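Ricin B lectin (Clostridium thermocellum, PDB 3VSF) is an exo-beta-1,3-galactanase that probably releases galactose units from one end of beta-1,3-galactan chains, joining a family 43 glycoside hydrolase domain to a galactose-binding beta-trefoil module. Local coordinates at residues 119-124 and 187-192; 133-138 and 149-154; 288-293 and 306-311. All coordinates share one frame; numbering follows the deposited sequence.

Interaction 1 (119-124 and 187-192); sequences RPKVMY and CNVFVD
Met123 reaches across to Val189 and Val191, its sulfur lying 3.8 Å from Val189 CB while its terminal methyl CE turns along the partner strand to meet Val191 CG2 at 3.6 Å. That turn comes from the last torsion (chi3 -58°); the rest of the chain runs straight across the gap. Val189 faces back with CG2, which sits 3.5 Å from Lys121 CB, so this valine touches both the lysine stem and the methionine. Strands 119-124 and 187-191 run almost parallel, 11° apart in direction, yet no hydrogen bond joins them. Each is the first strand of its own four-stranded antiparallel sheet, and the two lie side by side as innermost strands of adjacent blades in the five-bladed beta-propeller of family 43, held here by side chains. Nearer the start of both strands, Lys121 folds its aliphatic chain obliquely over the Asn188 amide, with CG 3.4 Å from Asn188 OD1. That same oxygen accepts the N-H of Val189 in the carbonyl plane, on a lone pair, at 2.8 Å, which fixes the amide's rotation together with a bond from Asn188 ND2 to the carbonyl of Pro237. The ammonium of Lys121 is bound by the carbonyl of Gly60, and the Arg119 guanidinium forms a salt bridge with Asp186.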
loop_
_atom_site.group_PDB
_atom_site.type_symbol
_atom_site.label_atom_id
_atom_site.label_comp_id
_atom_site.label_asym_id
_atom_site.label_seq_id
_atom_site.Cartn_x
_atom_site.Cartn_y
_atom_site.Cartn_z
ATOM N N ARG A 119 -5.600 -9.319 12.751
ATOM C CA ARG A 119 -4.676 -9.681 11.679
ATOM C C ARG A 119 -4.715 -11.169 11.335
ATOM O O ARG A 119 -3.684 -11.841 11.357
ATOM C CB ARG A 119 -3.249 -9.252 12.030
ATOM C CG ARG A 119 -3.113 -7.763 12.273
ATOM C CD ARG A 119 -1.662 -7.345 12.408
ATOM N NE ARG A 119 -1.536 -5.893 12.466
ATOM C CZ ARG A 119 -1.570 -5.101 11.400
ATOM N NH1 ARG A 119 -1.727 -5.622 10.190
ATOM N NH2 ARG A 119 -1.450 -3.787 11.542
ATOM N N PRO A 120 -5.910 -11.686 11.011
ATOM C CA PRO A 120 -6.043 -13.083 10.591
ATOM C C PRO A 120 -5.623 -13.264 9.135
ATOM O O PRO A 120 -6.077 -12.519 8.267
ATOM C CB PRO A 120 -7.542 -13.343 10.739
ATOM C CG PRO A 120 -8.167 -12.017 10.492
ATOM C CD PRO A 120 -7.214 -10.998 11.056
ATOM N N LYS A 121 -4.761 -14.242 8.878
ATOM C CA LYS A 121 -4.296 -14.512 7.522
ATOM C C LYS A 121 -4.580 -15.959 7.135
ATOM O O LYS A 121 -4.592 -16.847 7.988
ATOM C CB LYS A 121 -2.799 -14.219 7.403
ATOM C CG LYS A 121 -2.407 -12.807 7.806
ATOM C CD LYS A 121 -3.110 -11.771 6.945
ATOM C CE LYS A 121 -2.718 -10.358 7.347
ATOM N NZ LYS A 121 -3.101 -10.047 8.752
ATOM N N VAL A 122 -4.808 -16.192 5.846
ATOM C CA VAL A 122 -5.090 -17.536 5.351
ATOM C C VAL A 122 -4.116 -17.951 4.253
ATOM O O VAL A 122 -3.854 -17.193 3.319
ATOM C CB VAL A 122 -6.533 -17.654 4.824
ATOM C CG1 VAL A 122 -6.712 -18.948 4.046
ATOM C CG2 VAL A 122 -7.526 -17.572 5.973
ATOM N N MET A 123 -3.582 -19.162 4.377
ATOM C CA MET A 123 -2.661 -19.707 3.389
ATOM C C MET A 123 -3.147 -21.076 2.924
ATOM O O MET A 123 -3.840 -21.775 3.663
ATOM C CB MET A 123 -1.253 -19.817 3.980
ATOM C CG MET A 123 -1.173 -20.672 5.234
ATOM S SD MET A 123 0.393 -20.494 6.112
ATOM C CE MET A 123 1.559 -20.962 4.836
ATOM N N TYR A 124 -2.789 -21.454 1.702
ATOM C CA TYR A 124 -3.212 -22.739 1.153
ATOM C C TYR A 124 -2.074 -23.754 1.094
ATOM O O TYR A 124 -0.929 -23.408 0.804
ATOM C CB TYR A 124 -3.830 -22.564 -0.235
ATOM C CG TYR A 124 -4.099 -23.873 -0.944
ATOM C CD1 TYR A 124 -3.236 -24.343 -1.926
ATOM C CD2 TYR A 124 -5.209 -24.644 -0.623
ATOM C CE1 TYR A 124 -3.474 -25.541 -2.573
ATOM C CE2 TYR A 124 -5.455 -25.843 -1.265
ATOM C CZ TYR A 124 -4.586 -26.287 -2.239
ATOM O OH TYR A 124 -4.825 -27.479 -2.883
ATOM N N CYS A 187 1.081 -10.274 13.096
ATOM C CA CYS A 187 1.589 -11.429 12.365
ATOM C C CYS A 187 1.205 -11.423 10.889
ATOM O O CYS A 187 0.486 -10.540 10.422
ATOM C CB CYS A 187 1.081 -12.717 13.009
ATOM S SG CYS A 187 -0.716 -12.893 12.951
ATOM N N ASN A 188 1.692 -12.427 10.164
ATOM C CA ASN A 188 1.372 -12.605 8.754
ATOM C C ASN A 188 1.924 -13.934 8.242
ATOM O O ASN A 188 2.856 -14.488 8.824
ATOM C CB ASN A 188 1.927 -11.445 7.925
ATOM C CG ASN A 188 1.072 -11.134 6.713
ATOM O OD1 ASN A 188 0.413 -12.015 6.161
ATOM N ND2 ASN A 188 1.073 -9.873 6.296
ATOM N N VAL A 189 1.345 -14.443 7.159
ATOM C CA VAL A 189 1.764 -15.729 6.608
ATOM C C VAL A 189 2.357 -15.590 5.209
ATOM O O VAL A 189 2.069 -14.632 4.492
ATOM C CB VAL A 189 0.596 -16.730 6.558
ATOM C CG1 VAL A 189 0.069 -17.000 7.957
ATOM C CG2 VAL A 189 -0.512 -16.208 5.657
ATOM N N PHE A 190 3.184 -16.559 4.828
ATOM C CA PHE A 190 3.824 -16.555 3.518
ATOM C C PHE A 190 4.109 -17.970 3.023
ATOM O O PHE A 190 4.592 -18.817 3.777
ATOM C CB PHE A 190 5.120 -15.744 3.560
ATOM C CG PHE A 190 6.001 -15.948 2.361
ATOM C CD1 PHE A 190 7.116 -16.766 2.435
ATOM C CD2 PHE A 190 5.712 -15.325 1.156
ATOM C CE1 PHE A 190 7.929 -16.957 1.333
ATOM C CE2 PHE A 190 6.521 -15.513 0.052
ATOM C CZ PHE A 190 7.630 -16.329 0.140
ATOM N N VAL A 191 3.809 -18.217 1.752
ATOM C CA VAL A 191 4.071 -19.513 1.135
ATOM C C VAL A 191 5.172 -19.379 0.089
ATOM O O VAL A 191 5.004 -18.684 -0.913
ATOM C CB VAL A 191 2.809 -20.080 0.461
ATOM C CG1 VAL A 191 3.048 -21.516 0.019
ATOM C CG2 VAL A 191 1.622 -20.000 1.406
ATOM N N ASP A 192 6.296 -20.048 0.326
ATOM C CA ASP A 192 7.451 -19.937 -0.559
ATOM C C ASP A 192 7.289 -20.787 -1.819
ATOM O O ASP A 192 6.374 -21.607 -1.915
ATOM C CB ASP A 192 8.732 -20.321 0.185
ATOM C CG ASP A 192 9.986 -19.867 -0.540
ATOM O OD1 ASP A 192 9.915 -18.870 -1.289
ATOM O OD2 ASP A 192 11.044 -20.506 -0.356
#

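Interaction 2 (133-138 and 149-154); sequences MWMHWE and AVAYSK
Val150 lays its CG2 methyl over one face of the Trp134 indole, 3.4 Å from the centroid of the six-membered ring and 13° off its normal, a CH-pi contact between neighbours of a non-hydrogen-bonded pair. The two side chains lie side by side and point the same way; Trp134 has CG anti to its carbonyl carbon (chi1 -69°), which turns the ring's face to the valine methyl. On the other face of the sheet Met135 bends round Ala149, its CG 3.5 Å from Ala149 CB. The Trp137 CB comes up to the same alanine methyl at 4.2 Å. The backbone beneath pairs Met133 with Ala151 by two bonds, the one from Met133 N to Ala151 O being 2.7 Å and almost straight at 178°, whereas the Met135 N to Ala149 O bond is weak. These strands form the hairpin at the middle of a four-stranded antiparallel propeller blade, between strands 116-124 and 161-166. In the next shell, Phe166 of the outer strand touches both Trp134 and Val150, and the indole N-H is held by the carbonyl of Tyr218. Pro120 and Val122 pack on Met133, while Leu104 of the preceding sheet packs against both Met133 and Met135.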
loop_
_atom_site.group_PDB
_atom_site.type_symbol
_atom_site.label_atom_id
_atom_site.label_comp_id
_atom_site.label_asym_id
_atom_site.label_seq_id
_atom_site.Cartn_x
_atom_site.Cartn_y
_atom_site.Cartn_z
ATOM N N MET A 133 -5.349 -21.280 8.652
ATOM C CA MET A 133 -5.536 -19.887 9.045
ATOM C C MET A 133 -4.793 -19.542 10.333
ATOM O O MET A 133 -4.934 -20.229 11.345
ATOM C CB MET A 133 -7.027 -19.574 9.202
ATOM C CG MET A 133 -7.313 -18.249 9.886
ATOM S SD MET A 133 -9.075 -17.892 10.004
ATOM C CE MET A 133 -9.063 -16.504 11.134
ATOM N N TRP A 134 -4.005 -18.474 10.287
ATOM C CA TRP A 134 -3.283 -17.995 11.459
ATOM C C TRP A 134 -3.812 -16.635 11.897
ATOM O O TRP A 134 -4.513 -15.963 11.139
ATOM C CB TRP A 134 -1.785 -17.912 11.170
ATOM C CG TRP A 134 -1.143 -19.252 11.008
ATOM C CD1 TRP A 134 -1.208 -20.066 9.915
ATOM C CD2 TRP A 134 -0.335 -19.938 11.972
ATOM N NE1 TRP A 134 -0.491 -21.217 10.140
ATOM C CE2 TRP A 134 0.055 -21.162 11.396
ATOM C CE3 TRP A 134 0.096 -19.634 13.267
ATOM C CZ2 TRP A 134 0.855 -22.082 12.069
ATOM C CZ3 TRP A 134 0.892 -20.549 13.934
ATOM C CH2 TRP A 134 1.263 -21.758 13.334
ATOM N N MET A 135 -3.476 -16.230 13.118
ATOM C CA MET A 135 -3.969 -14.969 13.661
ATOM C C MET A 135 -3.269 -14.592 14.963
ATOM O O MET A 135 -2.345 -15.273 15.405
ATOM C CB MET A 135 -5.480 -15.050 13.888
ATOM C CG MET A 135 -5.883 -15.972 15.027
ATOM S SD MET A 135 -7.361 -16.940 14.666
ATOM C CE MET A 135 -6.730 -18.072 13.431
ATOM N N HIS A 136 -3.721 -13.498 15.568
ATOM C CA HIS A 136 -3.175 -13.026 16.835
ATOM C C HIS A 136 -4.245 -13.113 17.917
ATOM O O HIS A 136 -5.354 -12.608 17.742
ATOM C CB HIS A 136 -2.682 -11.585 16.693
ATOM C CG HIS A 136 -2.170 -10.990 17.968
ATOM N ND1 HIS A 136 -2.135 -9.630 18.192
ATOM C CD2 HIS A 136 -1.669 -11.567 19.085
ATOM C CE1 HIS A 136 -1.637 -9.396 19.392
ATOM N NE2 HIS A 136 -1.347 -10.554 19.955
ATOM N N TRP A 137 -3.912 -13.755 19.034
ATOM C CA TRP A 137 -4.883 -13.972 20.103
ATOM C C TRP A 137 -4.522 -13.216 21.379
ATOM O O TRP A 137 -3.356 -13.156 21.768
ATOM C CB TRP A 137 -5.021 -15.468 20.402
ATOM C CG TRP A 137 -6.164 -15.798 21.314
ATOM C CD1 TRP A 137 -7.439 -16.120 20.947
ATOM C CD2 TRP A 137 -6.137 -15.843 22.746
ATOM N NE1 TRP A 137 -8.206 -16.360 22.060
ATOM C CE2 TRP A 137 -7.431 -16.198 23.177
ATOM C CE3 TRP A 137 -5.146 -15.616 23.705
ATOM C CZ2 TRP A 137 -7.758 -16.331 24.525
ATOM C CZ3 TRP A 137 -5.473 -15.750 25.043
ATOM C CH2 TRP A 137 -6.768 -16.104 25.439
ATOM N N GLU A 138 -5.534 -12.643 22.024
ATOM C CA GLU A 138 -5.351 -11.938 23.289
ATOM C C GLU A 138 -6.510 -12.212 24.244
ATOM O O GLU A 138 -7.557 -12.711 23.834
ATOM C CB GLU A 138 -5.193 -10.433 23.059
ATOM C CG GLU A 138 -3.885 -10.039 22.389
ATOM C CD GLU A 138 -2.669 -10.346 23.246
ATOM O OE1 GLU A 138 -1.535 -10.223 22.738
ATOM O OE2 GLU A 138 -2.846 -10.707 24.430
ATOM N N ALA A 149 -2.670 -18.061 17.017
ATOM C CA ALA A 149 -3.761 -19.027 16.983
ATOM C C ALA A 149 -3.870 -19.645 15.595
ATOM O O ALA A 149 -3.496 -19.024 14.601
ATOM C CB ALA A 149 -5.069 -18.367 17.382
ATOM N N VAL A 150 -4.378 -20.871 15.532
ATOM C CA VAL A 150 -4.451 -21.595 14.269
ATOM C C VAL A 150 -5.827 -22.212 14.036
ATOM O O VAL A 150 -6.527 -22.575 14.980
ATOM C CB VAL A 150 -3.385 -22.707 14.200
ATOM C CG1 VAL A 150 -3.319 -23.296 12.800
ATOM C CG2 VAL A 150 -2.027 -22.167 14.615
ATOM N N ALA A 151 -6.203 -22.324 12.766
ATOM C CA ALA A 151 -7.444 -22.977 12.369
ATOM C C ALA A 151 -7.277 -23.510 10.952
ATOM O O ALA A 151 -6.252 -23.272 10.316
ATOM C CB ALA A 151 -8.604 -22.002 12.439
ATOM N N TYR A 152 -8.276 -24.235 10.458
ATOM C CA TYR A 152 -8.209 -24.764 9.099
ATOM C C TYR A 152 -9.554 -25.278 8.596
ATOM O O TYR A 152 -10.483 -25.497 9.374
ATOM C CB TYR A 152 -7.147 -25.862 8.993
ATOM C CG TYR A 152 -7.510 -27.148 9.700
ATOM C CD1 TYR A 152 -7.929 -28.262 8.984
ATOM C CD2 TYR A 152 -7.433 -27.249 11.082
ATOM C CE1 TYR A 152 -8.261 -29.441 9.625
ATOM C CE2 TYR A 152 -7.765 -28.423 11.733
ATOM C CZ TYR A 152 -8.178 -29.515 10.998
ATOM O OH TYR A 152 -8.508 -30.684 11.645
ATOM N N SER A 153 -9.643 -25.464 7.283
ATOM C CA SER A 153 -10.863 -25.941 6.646
ATOM C C SER A 153 -10.539 -26.591 5.307
ATOM O O SER A 153 -9.531 -26.267 4.679
ATOM C CB SER A 153 -11.843 -24.785 6.442
ATOM O OG SER A 153 -13.001 -25.210 5.746
ATOM N N LYS A 154 -11.393 -27.512 4.874
ATOM C CA LYS A 154 -11.207 -28.179 3.590
ATOM C C LYS A 154 -11.567 -27.240 2.443
ATOM O O LYS A 154 -11.105 -27.414 1.315
ATOM C CB LYS A 154 -12.053 -29.452 3.519
ATOM C CG LYS A 154 -11.701 -30.495 4.571
ATOM C CD LYS A 154 -10.276 -30.999 4.399
ATOM C CE LYS A 154 -9.944 -32.080 5.417
ATOM N NZ LYS A 154 -8.558 -32.598 5.249
#

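Interaction 3 (288-293 and 306-311); sequences QPTFII and MGDRWA
Thr290 and Phe291 both face Met306 in a classic beta bulge, which shifts the antiparallel register by one residue after the Pro289-Gly307 pair: Thr290 N gives its hydrogen to Met306 O, and Met306 N gives its own to Phe291 O, each at 2.9 Å. Before the bulge, Gln288 and Asp308 form a regular hydrogen-bonded pair, and Gly307 CA lies close to Gln288 O. At this end the Gln288 side chain extends fully, with CG anti to the backbone N (chi1 -172°), and presents OE1 to the indole of Trp310. The NE1-H of Trp310 meets Gln288 OE1 at 2.9 Å, within the amide's carbonyl plane but tilted 25° from the plane of the indole; amide and ring stand nearly perpendicular, at 79°. Gln288 NE2 binds the hydroxyl of Ser251, so both ends of the amide are held and its rotation is fixed. Asp308 CB lies against one face of the indole, toward its rim. Strands 288-296 and 301-309 are the first two of a four-stranded antiparallel blade in the family 43 propeller, and the bulge falls in the innermost strand. Thr290 turns CG2 between its backbone N and carbonyl carbon, 3.5 Å from Met306 CB, while Thr290 CB lies 3.5 Å from Asp308 OD2. The threonine hydroxyl is taken up by the carbonyl of Gly61, and Asp308 OD2 has a weak bond from the backbone N-H of Gly60. Met306 runs toward Ile293, its chain straight beyond CG, and sets CE 3.4 Å from Ile293 CD1, the two side chains crossing at an angle. Trp325 of the next strand packs on Met306, and Lys121 touches Thr290 and Phe291 from the innermost strand of another blade.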
loop_
_atom_site.group_PDB
_atom_site.type_symbol
_atom_site.label_atom_id
_atom_site.label_comp_id
_atom_site.label_asym_id
_atom_site.label_seq_id
_atom_site.Cartn_x
_atom_site.Cartn_y
_atom_site.Cartn_z
ATOM N N GLN A 288 -2.224 1.718 7.697
ATOM C CA GLN A 288 -1.224 0.774 8.169
ATOM C C GLN A 288 -1.274 -0.480 7.304
ATOM O O GLN A 288 -2.345 -1.048 7.094
ATOM C CB GLN A 288 -1.468 0.416 9.635
ATOM C CG GLN A 288 -0.366 -0.421 10.263
ATOM C CD GLN A 288 -0.661 -0.790 11.703
ATOM O OE1 GLN A 288 -1.794 -0.666 12.169
ATOM N NE2 GLN A 288 0.361 -1.245 12.419
ATOM N N PRO A 289 -0.112 -0.909 6.790
ATOM C CA PRO A 289 -0.043 -2.088 5.920
ATOM C C PRO A 289 -0.616 -3.321 6.604
ATOM O O PRO A 289 -0.405 -3.512 7.802
ATOM C CB PRO A 289 1.463 -2.264 5.683
ATOM C CG PRO A 289 2.124 -1.512 6.794
ATOM C CD PRO A 289 1.221 -0.355 7.077
ATOM N N THR A 290 -1.340 -4.144 5.852
ATOM C CA THR A 290 -1.939 -5.345 6.417
ATOM C C THR A 290 -1.602 -6.590 5.603
ATOM O O THR A 290 -1.424 -7.672 6.162
ATOM C CB THR A 290 -3.471 -5.210 6.559
ATOM O OG1 THR A 290 -3.985 -6.317 7.310
ATOM C CG2 THR A 290 -4.139 -5.172 5.194
ATOM N N PHE A 291 -1.507 -6.437 4.285
ATOM C CA PHE A 291 -1.204 -7.571 3.418
ATOM C C PHE A 291 -0.902 -7.153 1.980
ATOM O O PHE A 291 -1.399 -6.136 1.500
ATOM C CB PHE A 291 -2.356 -8.577 3.441
ATOM C CG PHE A 291 -1.984 -9.929 2.915
ATOM C CD1 PHE A 291 -1.159 -10.766 3.647
ATOM C CD2 PHE A 291 -2.458 -10.367 1.691
ATOM C CE1 PHE A 291 -0.813 -12.013 3.168
ATOM C CE2 PHE A 291 -2.116 -11.612 1.211
ATOM C CZ PHE A 291 -1.292 -12.438 1.948
ATOM N N ILE A 292 -0.087 -7.953 1.299
ATOM C CA ILE A 292 0.291 -7.680 -0.085
ATOM C C ILE A 292 0.261 -8.954 -0.929
ATOM O O ILE A 292 1.041 -9.877 -0.699
ATOM C CB ILE A 292 1.703 -7.062 -0.171
ATOM C CG1 ILE A 292 1.761 -5.743 0.602
ATOM C CG2 ILE A 292 2.104 -6.848 -1.622
ATOM C CD1 ILE A 292 3.138 -5.118 0.642
ATOM N N ILE A 293 -0.642 -9.001 -1.906
ATOM C CA ILE A 293 -0.746 -10.157 -2.795
ATOM C C ILE A 293 -0.474 -9.816 -4.255
ATOM O O ILE A 293 -0.833 -8.738 -4.729
ATOM C CB ILE A 293 -2.130 -10.839 -2.708
ATOM C CG1 ILE A 293 -3.184 -9.862 -2.182
ATOM C CG2 ILE A 293 -2.058 -12.090 -1.847
ATOM C CD1 ILE A 293 -3.509 -8.741 -3.143
ATOM N N MET A 306 -2.638 -3.667 0.631
ATOM C CA MET A 306 -3.817 -3.475 1.465
ATOM C C MET A 306 -3.436 -2.804 2.772
ATOM O O MET A 306 -2.422 -3.141 3.382
ATOM C CB MET A 306 -4.494 -4.811 1.758
ATOM C CG MET A 306 -4.885 -5.583 0.523
ATOM S SD MET A 306 -5.644 -7.161 0.929
ATOM C CE MET A 306 -5.750 -7.874 -0.703
ATOM N N GLY A 307 -4.256 -1.854 3.202
ATOM C CA GLY A 307 -4.003 -1.146 4.440
ATOM C C GLY A 307 -5.275 -0.884 5.219
ATOM O O GLY A 307 -6.378 -1.127 4.729
ATOM N N ASP A 308 -5.116 -0.389 6.439
ATOM C CA ASP A 308 -6.256 -0.047 7.276
ATOM C C ASP A 308 -6.146 1.382 7.788
ATOM O O ASP A 308 -5.141 1.763 8.389
ATOM C CB ASP A 308 -6.379 -1.016 8.455
ATOM C CG ASP A 308 -6.948 -2.363 8.049
ATOM O OD1 ASP A 308 -8.187 -2.473 7.936
ATOM O OD2 ASP A 308 -6.159 -3.310 7.849
ATOM N N ARG A 309 -7.180 2.175 7.535
ATOM C CA ARG A 309 -7.271 3.504 8.117
ATOM C C ARG A 309 -8.054 3.403 9.418
ATOM O O ARG A 309 -9.254 3.675 9.459
ATOM C CB ARG A 309 -7.942 4.480 7.149
ATOM C CG ARG A 309 -8.049 5.902 7.677
ATOM C CD ARG A 309 -8.380 6.878 6.563
ATOM N NE ARG A 309 -7.314 6.939 5.568
ATOM C CZ ARG A 309 -7.340 7.716 4.490
ATOM N NH1 ARG A 309 -8.381 8.505 4.263
ATOM N NH2 ARG A 309 -6.323 7.703 3.640
ATOM N N TRP A 310 -7.362 2.994 10.476
ATOM C CA TRP A 310 -7.996 2.747 11.765
ATOM C C TRP A 310 -8.756 3.965 12.282
ATOM O O TRP A 310 -8.190 5.046 12.439
ATOM C CB TRP A 310 -6.957 2.296 12.793
ATOM C CG TRP A 310 -6.242 1.038 12.402
ATOM C CD1 TRP A 310 -4.939 0.921 12.015
ATOM C CD2 TRP A 310 -6.797 -0.282 12.350
ATOM N NE1 TRP A 310 -4.646 -0.391 11.730
ATOM C CE2 TRP A 310 -5.770 -1.149 11.928
ATOM C CE3 TRP A 310 -8.061 -0.815 12.623
ATOM C CZ2 TRP A 310 -5.968 -2.521 11.771
ATOM C CZ3 TRP A 310 -8.255 -2.176 12.466
ATOM C CH2 TRP A 310 -7.214 -3.012 12.045
ATOM N N ALA A 311 -10.044 3.774 12.547
ATOM C CA ALA A 311 -10.895 4.845 13.048
ATOM C C ALA A 311 -10.430 5.324 14.418
ATOM O O ALA A 311 -10.829 6.393 14.880
ATOM C CB ALA A 311 -12.345 4.387 13.107
#

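How the interactions relate
All three contacts belong to the family 43 propeller, apart from the galactose-binding beta-trefoil. Interactions 1 and 2 lie with centres about 10 Å apart and share a sheet: strands 116-124 and 131-138 are neighbours in it, and the hairpin of interaction 2 is nested within the chain loop closed by interaction 1. Interaction 3 follows later in sequence, its centre about 14 Å from that of interaction 1 and about 19 Å from that of interaction 2, which it does not touch. Interaction 1 touches both of the others and joins two blades, while interactions 2 and 3 each lie within a single blade. Arg119, Lys121 and Asn188 pack against 288-293, so three innermost strands meet near the propeller axis.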